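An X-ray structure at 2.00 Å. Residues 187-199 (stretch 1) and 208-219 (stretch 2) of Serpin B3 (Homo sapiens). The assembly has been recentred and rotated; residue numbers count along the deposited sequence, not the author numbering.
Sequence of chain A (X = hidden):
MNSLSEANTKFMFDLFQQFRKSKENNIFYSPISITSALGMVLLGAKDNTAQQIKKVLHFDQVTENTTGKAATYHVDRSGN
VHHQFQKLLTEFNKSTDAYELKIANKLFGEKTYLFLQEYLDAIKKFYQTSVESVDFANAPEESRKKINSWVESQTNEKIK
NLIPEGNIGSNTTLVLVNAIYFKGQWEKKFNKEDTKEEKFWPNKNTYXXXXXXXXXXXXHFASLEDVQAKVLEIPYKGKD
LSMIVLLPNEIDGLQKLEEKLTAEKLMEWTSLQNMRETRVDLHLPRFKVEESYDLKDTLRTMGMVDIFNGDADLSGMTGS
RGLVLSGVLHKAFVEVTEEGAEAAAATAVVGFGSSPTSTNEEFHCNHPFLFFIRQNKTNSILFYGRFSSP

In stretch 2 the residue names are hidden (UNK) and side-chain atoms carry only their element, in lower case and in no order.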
# COMPACT_ATOMS: atom_id res chain seq x y z
N GLU A 187 -12.05 -17.14 -3.66
CA GLU A 187 -12.74 -17.94 -4.62
C GLU A 187 -13.15 -19.33 -4.04
O GLU A 187 -14.29 -19.77 -4.26
CB GLU A 187 -11.89 -18.12 -5.87
CG GLU A 187 -12.43 -19.19 -6.84
CD GLU A 187 -11.60 -19.25 -8.10
OE1 GLU A 187 -10.45 -19.66 -8.04
OE2 GLU A 187 -12.09 -18.80 -9.13
N LYS A 188 -12.19 -19.98 -3.36
CA LYS A 188 -12.40 -21.18 -2.56
C LYS A 188 -12.24 -20.89 -1.08
O LYS A 188 -11.10 -20.78 -0.54
CB LYS A 188 -11.42 -22.23 -2.96
CG LYS A 188 -11.67 -22.75 -4.38
CD LYS A 188 -10.51 -23.57 -4.96
CE LYS A 188 -10.52 -23.62 -6.50
NZ LYS A 188 -9.22 -24.11 -7.07
N LYS A 189 -13.36 -20.73 -0.40
CA LYS A 189 -13.35 -20.41 1.01
C LYS A 189 -12.74 -21.52 1.86
O LYS A 189 -12.63 -22.64 1.44
CB LYS A 189 -14.73 -20.08 1.47
CG LYS A 189 -15.22 -18.79 0.87
CD LYS A 189 -16.52 -18.33 1.49
CE LYS A 189 -16.97 -17.04 0.83
NZ LYS A 189 -17.91 -16.36 1.75
N PHE A 190 -12.23 -21.17 3.03
CA PHE A 190 -11.78 -22.15 3.97
C PHE A 190 -12.99 -22.61 4.77
O PHE A 190 -13.88 -21.81 4.97
CB PHE A 190 -10.77 -21.53 4.90
CG PHE A 190 -9.45 -21.24 4.25
CD1 PHE A 190 -9.24 -20.01 3.58
CD2 PHE A 190 -8.41 -22.17 4.29
CE1 PHE A 190 -8.02 -19.74 2.98
CE2 PHE A 190 -7.17 -21.89 3.68
CZ PHE A 190 -6.98 -20.67 3.04
N ASN A 191 -13.03 -23.86 5.25
CA ASN A 191 -14.06 -24.27 6.23
C ASN A 191 -13.67 -23.99 7.67
O ASN A 191 -12.61 -24.45 8.13
CB ASN A 191 -14.38 -25.74 6.08
CG ASN A 191 -15.65 -26.14 6.86
OD1 ASN A 191 -15.90 -25.67 7.98
ND2 ASN A 191 -16.47 -27.01 6.24
N LYS A 192 -14.47 -23.22 8.41
CA LYS A 192 -14.10 -22.93 9.80
C LYS A 192 -13.97 -24.22 10.64
O LYS A 192 -13.18 -24.27 11.61
CB LYS A 192 -15.08 -21.98 10.44
CG LYS A 192 -14.90 -20.51 10.07
CD LYS A 192 -16.25 -19.83 9.84
CE LYS A 192 -16.92 -19.36 11.11
NZ LYS A 192 -16.32 -18.05 11.54
N GLU A 193 -14.67 -25.27 10.22
CA GLU A 193 -14.53 -26.55 10.92
C GLU A 193 -13.13 -27.12 10.81
O GLU A 193 -12.72 -27.85 11.71
CB GLU A 193 -15.59 -27.56 10.45
CG GLU A 193 -16.88 -27.51 11.31
CD GLU A 193 -18.17 -27.61 10.50
OE1 GLU A 193 -18.10 -27.96 9.29
OE2 GLU A 193 -19.25 -27.32 11.08
N ASP A 194 -12.40 -26.76 9.76
CA ASP A 194 -11.03 -27.24 9.56
C ASP A 194 -9.96 -26.39 10.18
O ASP A 194 -8.76 -26.78 10.20
CB ASP A 194 -10.73 -27.40 8.07
CG ASP A 194 -11.58 -28.46 7.41
OD1 ASP A 194 -11.82 -29.48 8.08
OD2 ASP A 194 -11.99 -28.28 6.24
N THR A 195 -10.34 -25.24 10.72
CA THR A 195 -9.36 -24.40 11.35
C THR A 195 -8.95 -25.01 12.73
O THR A 195 -9.81 -25.43 13.45
CB THR A 195 -9.94 -22.97 11.47
OG1 THR A 195 -10.17 -22.43 10.15
CG2 THR A 195 -9.02 -22.07 12.24
N LYS A 196 -7.65 -25.02 13.08
CA LYS A 196 -7.14 -25.66 14.30
C LYS A 196 -6.07 -24.79 14.93
O LYS A 196 -5.36 -24.11 14.20
CB LYS A 196 -6.43 -26.95 13.93
CG LYS A 196 -7.26 -28.22 13.93
CD LYS A 196 -6.48 -29.40 13.30
CE LYS A 196 -5.06 -29.60 13.82
NZ LYS A 196 -5.04 -30.22 15.18
N GLU A 197 -5.91 -24.82 16.26
CA GLU A 197 -4.78 -24.13 16.90
C GLU A 197 -3.49 -24.84 16.54
O GLU A 197 -3.43 -26.04 16.64
CB GLU A 197 -4.92 -24.12 18.41
CG GLU A 197 -3.97 -23.16 19.07
CD GLU A 197 -3.87 -23.37 20.58
OE1 GLU A 197 -4.03 -24.52 21.07
OE2 GLU A 197 -3.61 -22.38 21.29
N GLU A 198 -2.46 -24.12 16.11
CA GLU A 198 -1.16 -24.73 15.85
C GLU A 198 -0.13 -23.77 16.26
O GLU A 198 -0.43 -22.62 16.65
CB GLU A 198 -0.89 -25.04 14.37
CG GLU A 198 -1.99 -25.82 13.71
CD GLU A 198 -1.62 -26.24 12.30
OE1 GLU A 198 -0.57 -25.77 11.76
OE2 GLU A 198 -2.36 -27.06 11.74
N LYS A 199 1.10 -24.23 16.20
CA LYS A 199 2.21 -23.36 16.48
C LYS A 199 2.58 -22.59 15.22
O LYS A 199 2.48 -23.10 14.15
CB LYS A 199 3.38 -24.21 16.95
CG LYS A 199 2.99 -25.03 18.16
CD LYS A 199 4.16 -25.80 18.72
CE LYS A 199 3.64 -26.78 19.78
NZ LYS A 199 4.78 -27.21 20.61
N UNK A 208 4.56 -19.26 18.77
CA UNK A 208 3.35 -18.61 19.27
C UNK A 208 2.16 -19.39 18.75
O UNK A 208 2.17 -19.85 17.63
c UNK A 208 3.23 -17.19 18.70
n UNK A 208 2.69 -12.76 20.28
c UNK A 208 3.76 -13.78 20.13
c UNK A 208 4.06 -16.12 19.35
c UNK A 208 3.15 -15.14 20.07
N UNK A 209 1.11 -19.49 19.54
CA UNK A 209 -0.10 -20.12 19.08
C UNK A 209 -0.85 -19.25 18.05
O UNK A 209 -0.71 -18.03 18.02
c UNK A 209 -1.01 -20.38 20.24
o UNK A 209 -2.22 -20.91 19.73
N UNK A 210 -1.62 -19.91 17.18
CA UNK A 210 -2.23 -19.26 16.05
C UNK A 210 -3.39 -20.14 15.58
O UNK A 210 -3.37 -21.36 15.71
c UNK A 210 -1.20 -19.03 14.88
c UNK A 210 -1.15 -20.28 13.96
c UNK A 210 -1.54 -17.73 14.15
c UNK A 210 -0.49 -17.25 13.17
N UNK A 211 -4.40 -19.53 14.98
CA UNK A 211 -5.48 -20.31 14.40
C UNK A 211 -5.12 -20.57 12.93
O UNK A 211 -4.99 -19.63 12.11
c UNK A 211 -7.25 -19.36 15.99
c UNK A 211 -6.80 -19.57 14.54
o UNK A 211 -6.88 -21.14 17.56
c UNK A 211 -7.59 -20.69 16.66
n UNK A 211 -8.61 -21.36 16.16
N UNK A 212 -4.92 -21.84 12.59
CA UNK A 212 -4.49 -22.21 11.24
C UNK A 212 -5.61 -22.71 10.38
O UNK A 212 -6.22 -23.72 10.68
s UNK A 212 -1.78 -22.12 9.34
c UNK A 212 -3.38 -23.29 11.28
c UNK A 212 -2.76 -23.56 9.88
c UNK A 212 -0.35 -22.23 10.39
N UNK A 213 -5.87 -22.02 9.26
CA UNK A 213 -6.91 -22.46 8.35
C UNK A 213 -6.29 -23.46 7.38
O UNK A 213 -5.10 -23.38 7.07
c UNK A 213 -7.85 -20.05 8.39
s UNK A 213 -8.56 -18.75 7.36
c UNK A 213 -7.27 -18.41 6.15
c UNK A 213 -7.54 -21.30 7.57
N UNK A 214 -7.09 -24.36 6.88
CA UNK A 214 -6.56 -25.50 6.11
C UNK A 214 -7.55 -25.86 5.04
O UNK A 214 -8.75 -25.83 5.28
n UNK A 214 -6.84 -29.48 8.32
n UNK A 214 -5.98 -28.07 9.93
c UNK A 214 -5.41 -26.38 8.20
c UNK A 214 -4.94 -27.55 9.08
n UNK A 214 -7.77 -29.45 10.42
c UNK A 214 -6.33 -26.70 7.01
c UNK A 214 -6.86 -29.00 9.56
N UNK A 215 -7.04 -26.11 3.83
CA UNK A 215 -7.83 -26.61 2.73
C UNK A 215 -6.89 -27.26 1.72
O UNK A 215 -5.70 -26.97 1.69
n UNK A 215 -9.48 -24.01 -0.52
c UNK A 215 -8.66 -25.50 2.07
c UNK A 215 -8.76 -23.52 0.47
c UNK A 215 -7.86 -24.51 1.21
o UNK A 215 -8.82 -22.34 0.81
N UNK A 216 -7.47 -28.17 0.93
CA UNK A 216 -6.79 -28.99 -0.08
C UNK A 216 -7.52 -28.64 -1.34
O UNK A 216 -8.72 -28.83 -1.42
c UNK A 216 -6.60 -32.02 -1.87
c UNK A 216 -6.94 -30.51 0.20
c UNK A 216 -4.50 -33.10 -2.30
c UNK A 216 -3.98 -32.54 -1.14
c UNK A 216 -6.08 -31.43 -0.69
o UNK A 216 -3.67 -33.90 -3.07
c UNK A 216 -5.82 -32.85 -2.67
c UNK A 216 -4.76 -31.72 -0.35
N UNK A 217 -6.80 -28.09 -2.30
CA UNK A 217 -7.41 -27.63 -3.57
C UNK A 217 -6.30 -27.29 -4.57
O UNK A 217 -5.12 -27.30 -4.22
c UNK A 217 -7.79 -25.52 -2.30
o UNK A 217 -8.57 -25.70 -4.53
c UNK A 217 -8.36 -26.43 -3.32
N UNK A 218 -6.66 -27.10 -5.83
CA UNK A 218 -5.62 -26.76 -6.80
C UNK A 218 -5.49 -25.25 -7.02
O UNK A 218 -6.47 -24.52 -7.08
o UNK A 218 -6.67 -26.77 -8.93
c UNK A 218 -5.84 -27.50 -8.11
N UNK A 219 -4.25 -24.79 -7.11
CA UNK A 219 -3.93 -23.37 -7.16
C UNK A 219 -2.79 -23.26 -8.14
O UNK A 219 -2.05 -24.23 -8.27
c UNK A 219 -4.21 -23.57 -3.54
c UNK A 219 -5.06 -23.43 -2.48
c UNK A 219 -3.36 -22.94 -5.81
c UNK A 219 -6.24 -21.73 -3.68
c UNK A 219 -5.37 -21.86 -4.75
c UNK A 219 -4.35 -22.80 -4.70
c UNK A 219 -6.08 -22.51 -2.54
O HOH W 1 -7.88 -24.43 -9.47
O HOH W 2 -9.83 -23.67 7.99
O HOH W 3 -11.17 -25.92 4.68
O HOH W 4 -10.10 -30.99 10.33

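Position 208 carries four carbons in a row ending in nitrogen; its CA-to-CB bond points away from stretch 1, and the side chain makes no contact with it: K208. Position 209 has one carbon and one oxygen; the hydroxyl donates to E197 OE2 at 2.6 Å, so this is S209, its OG held by the carboxylate. Position 210 shows four carbons forked at the first, one arm two carbons long, which defines I210. Its backbone pairs with E198: E198 N donates to I210 O at 2.9 Å, and I210 N returns a weak bond to E198 O at 3.0 Å, its angle only 128°.

At 211, three carbons end in one oxygen and one nitrogen. This amide chain, lying on the same sheet face as E197, is Q211; E197 CB approaches its OE1 to 3.7 Å. Position 212 is unbranched, two carbons, sulfur, carbon, with its CB 3.6 Å from E198 CD: M212. Its backbone gives the straightest pairing, M212 N to K196 O at 2.8 Å (167°) and K196 N to M212 O at 3.1 Å (158°).

Position 213 repeats the thioether pattern, but its chain covers one face of the F190 ring. It is M213, with CE 3.7 Å from the F190 ring centroid and 19° off the normal, a CH-pi contact, and SD 4.3 Å from the same centroid.

Position 214 has three carbons, a nitrogen, then a carbon bearing two more nitrogens, a guanidinium: R214. D194 O lies over one face of that group, 2.9 Å from NH2, and the poor angle excludes a hydrogen bond. Water 4 instead links R214 NH2 (2.8 Å) to D194 OD1 (3.2 Å).

Position 215 has three carbons ending in an amide and points toward stretch 1, beside K188 and F190: Q215. Position 216, one carbon and a six-carbon ring bearing oxygen, makes no contact: Y216. At 217 one carbon carries an oxygen and a carbon, hence T217, whose OG1 accepts from K188 NZ at 3.1 Å. Position 218, one carbon and one oxygen, is S218; water 1 joins its OG (2.7 Å) to K188 NZ (2.8 Å). Position 219, a carbon and an all-carbon ring, is F219, its centroid 5.5 Å from K188 NZ, at most a weak attraction.

The contact buries 1071 Å² and changes character along its length. Antiparallel backbone pairing joins 196-199 to 209-212. Beyond it, water 2 spans N191 O, T195 OG1 and R214 N, while F190 packs on M213 and K188 reaches T217.

Stretch 2, residues 208-219: KSIQMMRQYTSF
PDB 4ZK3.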